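Local coordinates for protein putative glycosyltransferase (GalT1) (Streptococcus parasanguinis FW213, PDB 5HEA) that probably transfers a sugar from a nucleotide-sugar donor to an acceptor that is not established, this chain being the C-terminal part of the protein with its GT-A-type glycosyltransferase domain, at residues 139-151 and 196-210. Sequence-based numbering, arbitrary orientation.
Sequences KYFCKNYTIAEWM and YRLYLKASQITFINE
Trp150 drives the edge of its indole into the face of Tyr199, with NE1 over the centre of the phenol ring, 3.1 Å above its plane, and the planes 74° apart. One face of the same indole is covered by Ile205, whose CD1 sits 3.7 Å from the centroid of the Trp150 five-membered ring; at the indole edge, near its plane, Trp150 CZ3 meets Phe207 CB. With CG anti to the backbone N (chi1 -177°), Trp150 reaches from helix 147-150 across to strand 204-210. Ile147 CD1 touches Ile205 CD1 at 3.8 Å, and Met151 CE reaches Tyr199 CB and Leu200. Strand 142-146 runs antiparallel to strand 204-210 and adds an edge to the mixed sheet of this GT-A-type domain, paired through backbone bonds of Lys143 with Phe207 and Tyr145 with Ile205. On the sheet face away from Trp150, Thr206 OG1 donates to Asn144 OD1 (2.7 Å), tilted from the carbonyl plane, while the Asn144 and Gln204 amides stack 18° from parallel. Ahead of strand 142-146, Phe141 takes Asn209 CB over one face, and Asn209 ND2 donates to Lys139 O (3.0 Å). Second-shell bonds position these groups: Tyr199 OH pairs with Thr164 O, Thr206 OG1 and Gln204 NE2 both with Ser114 OG, and Asn209 OD1 with Asn120 ND2. The turn into helix 147-150 is fixed by a capping box, Glu149 N to Thr146 OG1 (3.0 Å) and Thr146 N to Glu149 OE1.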
loop_
_atom_site.group_PDB
_atom_site.type_symbol
_atom_site.label_atom_id
_atom_site.label_comp_id
_atom_site.label_asym_id
_atom_site.label_seq_id
_atom_site.Cartn_x
_atom_site.Cartn_y
_atom_site.Cartn_z
ATOM N N LYS A 139 -26.786 40.655 -27.690
ATOM C CA LYS A 139 -25.619 39.997 -28.270
ATOM C C LYS A 139 -25.924 38.617 -28.857
ATOM O O LYS A 139 -25.012 37.909 -29.267
ATOM C CB LYS A 139 -24.489 39.888 -27.232
ATOM C CG LYS A 139 -23.739 41.200 -26.996
ATOM C CD LYS A 139 -23.141 41.720 -28.311
ATOM C CE LYS A 139 -22.166 42.877 -28.092
ATOM N NZ LYS A 139 -22.841 44.104 -27.585
ATOM N N TYR A 140 -27.196 38.237 -28.897
ATOM C CA TYR A 140 -27.568 36.950 -29.479
ATOM C C TYR A 140 -27.142 36.820 -30.938
ATOM O O TYR A 140 -27.340 37.722 -31.745
ATOM C CB TYR A 140 -29.076 36.691 -29.374
ATOM C CG TYR A 140 -29.510 35.418 -30.079
ATOM C CD1 TYR A 140 -29.421 34.193 -29.442
ATOM C CD2 TYR A 140 -30.010 35.442 -31.383
ATOM C CE1 TYR A 140 -29.811 33.023 -30.073
ATOM C CE2 TYR A 140 -30.401 34.270 -32.028
ATOM C CZ TYR A 140 -30.299 33.063 -31.361
ATOM O OH TYR A 140 -30.675 31.880 -31.966
ATOM N N PHE A 141 -26.540 35.686 -31.259
ATOM C CA PHE A 141 -26.378 35.284 -32.641
ATOM C C PHE A 141 -26.361 33.763 -32.705
ATOM O O PHE A 141 -26.236 33.079 -31.687
ATOM C CB PHE A 141 -25.117 35.887 -33.285
ATOM C CG PHE A 141 -23.826 35.307 -32.777
ATOM C CD1 PHE A 141 -23.246 34.200 -33.401
ATOM C CD2 PHE A 141 -23.186 35.861 -31.684
ATOM C CE1 PHE A 141 -22.051 33.653 -32.933
ATOM C CE2 PHE A 141 -21.981 35.316 -31.206
ATOM C CZ PHE A 141 -21.417 34.220 -31.833
ATOM N N CYS A 142 -26.504 33.256 -33.916
ATOM C CA CYS A 142 -26.413 31.841 -34.198
ATOM C C CYS A 142 -25.575 31.764 -35.461
ATOM O O CYS A 142 -25.607 32.688 -36.271
ATOM C CB CYS A 142 -27.811 31.267 -34.426
ATOM S SG CYS A 142 -27.839 29.497 -34.767
ATOM N N LYS A 143 -24.810 30.692 -35.625
ATOM C CA LYS A 143 -23.951 30.530 -36.801
ATOM C C LYS A 143 -23.591 29.063 -36.986
ATOM O O LYS A 143 -23.430 28.330 -36.003
ATOM C CB LYS A 143 -22.664 31.349 -36.638
ATOM C CG LYS A 143 -21.880 31.537 -37.929
ATOM C CD LYS A 143 -20.629 32.366 -37.693
ATOM C CE LYS A 143 -19.874 32.622 -38.997
ATOM N NZ LYS A 143 -19.388 31.363 -39.644
ATOM N N ASN A 144 -23.488 28.640 -38.243
ATOM C CA ASN A 144 -22.975 27.322 -38.587
ATOM C C ASN A 144 -21.482 27.431 -38.834
ATOM O O ASN A 144 -21.039 28.371 -39.478
ATOM C CB ASN A 144 -23.660 26.786 -39.851
ATOM C CG ASN A 144 -25.097 26.389 -39.608
ATOM O OD1 ASN A 144 -25.490 26.125 -38.474
ATOM N ND2 ASN A 144 -25.893 26.347 -40.670
ATOM N N TYR A 145 -20.710 26.480 -38.311
ATOM C CA TYR A 145 -19.257 26.499 -38.486
ATOM C C TYR A 145 -18.748 25.213 -39.112
ATOM O O TYR A 145 -19.252 24.127 -38.819
ATOM C CB TYR A 145 -18.538 26.659 -37.141
ATOM C CG TYR A 145 -18.782 27.966 -36.432
ATOM C CD1 TYR A 145 -17.931 29.051 -36.620
ATOM C CD2 TYR A 145 -19.850 28.113 -35.553
ATOM C CE1 TYR A 145 -18.147 30.249 -35.963
ATOM C CE2 TYR A 145 -20.071 29.308 -34.892
ATOM C CZ TYR A 145 -19.217 30.370 -35.100
ATOM O OH TYR A 145 -19.440 31.562 -34.448
ATOM N N THR A 146 -17.718 25.337 -39.948
ATOM C CA THR A 146 -16.924 24.180 -40.315
ATOM C C THR A 146 -16.065 23.867 -39.103
ATOM O O THR A 146 -15.908 24.707 -38.210
ATOM C CB THR A 146 -15.970 24.477 -41.487
ATOM O OG1 THR A 146 -14.989 25.427 -41.053
ATOM C CG2 THR A 146 -16.728 25.036 -42.696
ATOM N N ILE A 147 -15.476 22.678 -39.070
ATOM C CA ILE A 147 -14.641 22.327 -37.924
ATOM C C ILE A 147 -13.420 23.248 -37.849
ATOM O O ILE A 147 -13.050 23.694 -36.773
ATOM C CB ILE A 147 -14.214 20.850 -37.936
ATOM C CG1 ILE A 147 -15.441 19.959 -38.127
ATOM C CG2 ILE A 147 -13.464 20.497 -36.649
ATOM C CD1 ILE A 147 -16.631 20.335 -37.237
ATOM N N ALA A 148 -12.828 23.559 -38.999
ATOM C CA ALA A 148 -11.682 24.477 -39.051
ATOM C C ALA A 148 -12.001 25.861 -38.479
ATOM O O ALA A 148 -11.229 26.409 -37.682
ATOM C CB ALA A 148 -11.151 24.588 -40.474
ATOM N N GLU A 149 -13.146 26.417 -38.874
ATOM C CA GLU A 149 -13.641 27.675 -38.305
ATOM C C GLU A 149 -13.923 27.540 -36.818
ATOM O O GLU A 149 -13.636 28.444 -36.020
ATOM C CB GLU A 149 -14.935 28.110 -39.001
ATOM C CG GLU A 149 -14.766 28.503 -40.450
ATOM C CD GLU A 149 -16.099 28.803 -41.129
ATOM O OE1 GLU A 149 -17.131 28.241 -40.702
ATOM O OE2 GLU A 149 -16.112 29.599 -42.092
ATOM N N TRP A 150 -14.524 26.416 -36.451
ATOM C CA TRP A 150 -14.846 26.163 -35.056
ATOM C C TRP A 150 -13.577 26.134 -34.182
ATOM O O TRP A 150 -13.531 26.762 -33.118
ATOM C CB TRP A 150 -15.622 24.852 -34.918
ATOM C CG TRP A 150 -16.034 24.593 -33.525
ATOM C CD1 TRP A 150 -15.506 23.664 -32.671
ATOM C CD2 TRP A 150 -17.035 25.297 -32.786
ATOM N NE1 TRP A 150 -16.137 23.732 -31.455
ATOM C CE2 TRP A 150 -17.076 24.727 -31.494
ATOM C CE3 TRP A 150 -17.913 26.341 -33.093
ATOM C CZ2 TRP A 150 -17.964 25.168 -30.509
ATOM C CZ3 TRP A 150 -18.786 26.781 -32.114
ATOM C CH2 TRP A 150 -18.805 26.194 -30.836
ATOM N N MET A 151 -12.548 25.435 -34.657
ATOM C CA MET A 151 -11.299 25.272 -33.907
ATOM C C MET A 151 -10.414 26.520 -33.913
ATOM O O MET A 151 -9.199 26.414 -33.739
ATOM C CB MET A 151 -10.485 24.105 -34.477
ATOM C CG MET A 151 -11.164 22.736 -34.416
ATOM S SD MET A 151 -11.507 22.153 -32.741
ATOM C CE MET A 151 -12.121 20.525 -33.098
ATOM N N TYR A 196 -13.203 18.224 -27.365
ATOM C CA TYR A 196 -12.685 18.567 -28.693
ATOM C C TYR A 196 -12.607 17.366 -29.636
ATOM O O TYR A 196 -12.741 17.516 -30.858
ATOM C CB TYR A 196 -11.332 19.278 -28.592
ATOM C CG TYR A 196 -10.157 18.358 -28.369
ATOM C CD1 TYR A 196 -9.829 17.917 -27.097
ATOM C CD2 TYR A 196 -9.356 17.957 -29.432
ATOM C CE1 TYR A 196 -8.739 17.079 -26.888
ATOM C CE2 TYR A 196 -8.263 17.121 -29.235
ATOM C CZ TYR A 196 -7.962 16.686 -27.960
ATOM O OH TYR A 196 -6.885 15.851 -27.760
ATOM N N ARG A 197 -12.404 16.170 -29.089
ATOM C CA ARG A 197 -12.384 14.988 -29.947
ATOM C C ARG A 197 -13.750 14.723 -30.588
ATOM O O ARG A 197 -13.833 14.282 -31.733
ATOM C CB ARG A 197 -11.851 13.767 -29.195
ATOM C CG ARG A 197 -10.418 13.978 -28.698
ATOM C CD ARG A 197 -9.844 12.736 -28.062
ATOM N NE ARG A 197 -10.101 12.659 -26.624
ATOM C CZ ARG A 197 -10.653 11.608 -26.015
ATOM N NH1 ARG A 197 -11.023 10.553 -26.737
ATOM N NH2 ARG A 197 -10.828 11.599 -24.688
ATOM N N LEU A 198 -14.826 15.006 -29.864
ATOM C CA LEU A 198 -16.162 14.949 -30.464
ATOM C C LEU A 198 -16.329 15.954 -31.609
ATOM O O LEU A 198 -16.890 15.628 -32.665
ATOM C CB LEU A 198 -17.221 15.201 -29.395
ATOM C CG LEU A 198 -17.269 14.110 -28.331
ATOM C CD1 LEU A 198 -18.014 14.627 -27.096
ATOM C CD2 LEU A 198 -17.968 12.881 -28.913
ATOM N N TYR A 199 -15.839 17.174 -31.408
ATOM C CA TYR A 199 -15.867 18.185 -32.476
ATOM C C TYR A 199 -15.173 17.667 -33.751
ATOM O O TYR A 199 -15.665 17.835 -34.882
ATOM C CB TYR A 199 -15.141 19.452 -32.031
ATOM C CG TYR A 199 -15.741 20.230 -30.889
ATOM C CD1 TYR A 199 -17.108 20.257 -30.668
ATOM C CD2 TYR A 199 -14.920 20.979 -30.045
ATOM C CE1 TYR A 199 -17.642 20.993 -29.616
ATOM C CE2 TYR A 199 -15.442 21.709 -28.988
ATOM C CZ TYR A 199 -16.796 21.710 -28.783
ATOM O OH TYR A 199 -17.311 22.448 -27.757
ATOM N N LEU A 200 -14.022 17.030 -33.573
ATOM C CA LEU A 200 -13.253 16.532 -34.722
ATOM C C LEU A 200 -13.994 15.424 -35.486
ATOM O O LEU A 200 -13.674 15.140 -36.637
ATOM C CB LEU A 200 -11.858 16.063 -34.283
ATOM C CG LEU A 200 -10.915 17.145 -33.756
ATOM C CD1 LEU A 200 -9.685 16.519 -33.092
ATOM C CD2 LEU A 200 -10.503 18.103 -34.886
ATOM N N LYS A 201 -14.990 14.808 -34.850
ATOM C CA LYS A 201 -15.806 13.790 -35.509
ATOM C C LYS A 201 -16.899 14.433 -36.359
ATOM O O LYS A 201 -17.440 13.794 -37.257
ATOM C CB LYS A 201 -16.461 12.863 -34.477
ATOM C CG LYS A 201 -15.517 11.903 -33.759
ATOM C CD LYS A 201 -15.191 10.706 -34.625
ATOM C CE LYS A 201 -14.861 9.483 -33.773
ATOM N NZ LYS A 201 -16.062 8.805 -33.206
ATOM N N ALA A 202 -17.218 15.695 -36.084
ATOM C CA ALA A 202 -18.363 16.348 -36.731
ATOM C C ALA A 202 -18.023 16.945 -38.096
ATOM O O ALA A 202 -16.850 17.128 -38.423
ATOM C CB ALA A 202 -18.957 17.416 -35.811
ATOM N N SER A 203 -19.058 17.239 -38.891
ATOM C CA SER A 203 -18.895 17.921 -40.180
ATOM C C SER A 203 -19.221 19.403 -40.038
ATOM O O SER A 203 -18.585 20.251 -40.659
ATOM C CB SER A 203 -19.815 17.313 -41.250
ATOM O OG SER A 203 -19.386 16.018 -41.630
ATOM N N GLN A 204 -20.223 19.702 -39.213
ATOM C CA GLN A 204 -20.657 21.072 -38.982
ATOM C C GLN A 204 -21.180 21.225 -37.563
ATOM O O GLN A 204 -21.833 20.331 -37.019
ATOM C CB GLN A 204 -21.756 21.470 -39.969
ATOM C CG GLN A 204 -22.328 22.869 -39.730
ATOM C CD GLN A 204 -23.372 23.253 -40.764
ATOM O OE1 GLN A 204 -23.039 23.704 -41.864
ATOM N NE2 GLN A 204 -24.639 23.064 -40.421
ATOM N N ILE A 205 -20.893 22.374 -36.969
ATOM C CA ILE A 205 -21.323 22.665 -35.619
ATOM C C ILE A 205 -22.129 23.959 -35.627
ATOM O O ILE A 205 -21.752 24.914 -36.298
ATOM C CB ILE A 205 -20.099 22.801 -34.711
ATOM C CG1 ILE A 205 -19.294 21.485 -34.751
ATOM C CG2 ILE A 205 -20.525 23.209 -33.305
ATOM C CD1 ILE A 205 -18.016 21.493 -33.923
ATOM N N THR A 206 -23.248 23.981 -34.902
ATOM C CA THR A 206 -24.053 25.193 -34.793
ATOM C C THR A 206 -23.923 25.788 -33.392
ATOM O O THR A 206 -24.135 25.099 -32.392
ATOM C CB THR A 206 -25.534 24.922 -35.101
ATOM O OG1 THR A 206 -25.658 24.427 -36.441
ATOM C CG2 THR A 206 -26.356 26.207 -34.958
ATOM N N PHE A 207 -23.557 27.066 -33.326
ATOM C CA PHE A 207 -23.447 27.766 -32.050
ATOM C C PHE A 207 -24.604 28.734 -31.869
ATOM O O PHE A 207 -24.907 29.514 -32.782
ATOM C CB PHE A 207 -22.119 28.533 -31.967
ATOM C CG PHE A 207 -21.932 29.279 -30.668
ATOM C CD1 PHE A 207 -21.711 28.587 -29.485
ATOM C CD2 PHE A 207 -21.973 30.659 -30.629
ATOM C CE1 PHE A 207 -21.539 29.258 -28.299
ATOM C CE2 PHE A 207 -21.812 31.344 -29.434
ATOM C CZ PHE A 207 -21.590 30.643 -28.272
ATOM N N ILE A 208 -25.257 28.689 -30.705
ATOM C CA ILE A 208 -26.231 29.733 -30.357
ATOM C C ILE A 208 -25.737 30.534 -29.158
ATOM O O ILE A 208 -25.516 29.973 -28.075
ATOM C CB ILE A 208 -27.667 29.185 -30.099
ATOM C CG1 ILE A 208 -27.627 27.873 -29.338
ATOM C CG2 ILE A 208 -28.399 28.951 -31.410
ATOM C CD1 ILE A 208 -28.992 27.288 -29.058
ATOM N N ASN A 209 -25.547 31.838 -29.358
ATOM C CA ASN A 209 -25.027 32.697 -28.305
ATOM C C ASN A 209 -26.108 33.151 -27.338
ATOM O O ASN A 209 -26.445 34.333 -27.273
ATOM C CB ASN A 209 -24.292 33.919 -28.861
ATOM C CG ASN A 209 -23.360 34.545 -27.831
ATOM O OD1 ASN A 209 -22.728 33.828 -27.057
ATOM N ND2 ASN A 209 -23.293 35.879 -27.796
ATOM N N GLU A 210 -26.651 32.195 -26.597
ATOM C CA GLU A 210 -27.602 32.493 -25.535
ATOM C C GLU A 210 -27.123 31.796 -24.262
ATOM O O GLU A 210 -26.644 30.656 -24.308
ATOM C CB GLU A 210 -29.008 32.018 -25.917
ATOM C CG GLU A 210 -29.097 30.535 -26.254
ATOM C CD GLU A 210 -30.512 30.096 -26.625
ATOM O OE1 GLU A 210 -31.088 30.679 -27.573
ATOM O OE2 GLU A 210 -31.043 29.167 -25.969
HETATM O O HOH W 1 -31.836 29.626 -30.278
HETATM O O HOH W 2 -16.099 20.843 -41.416
#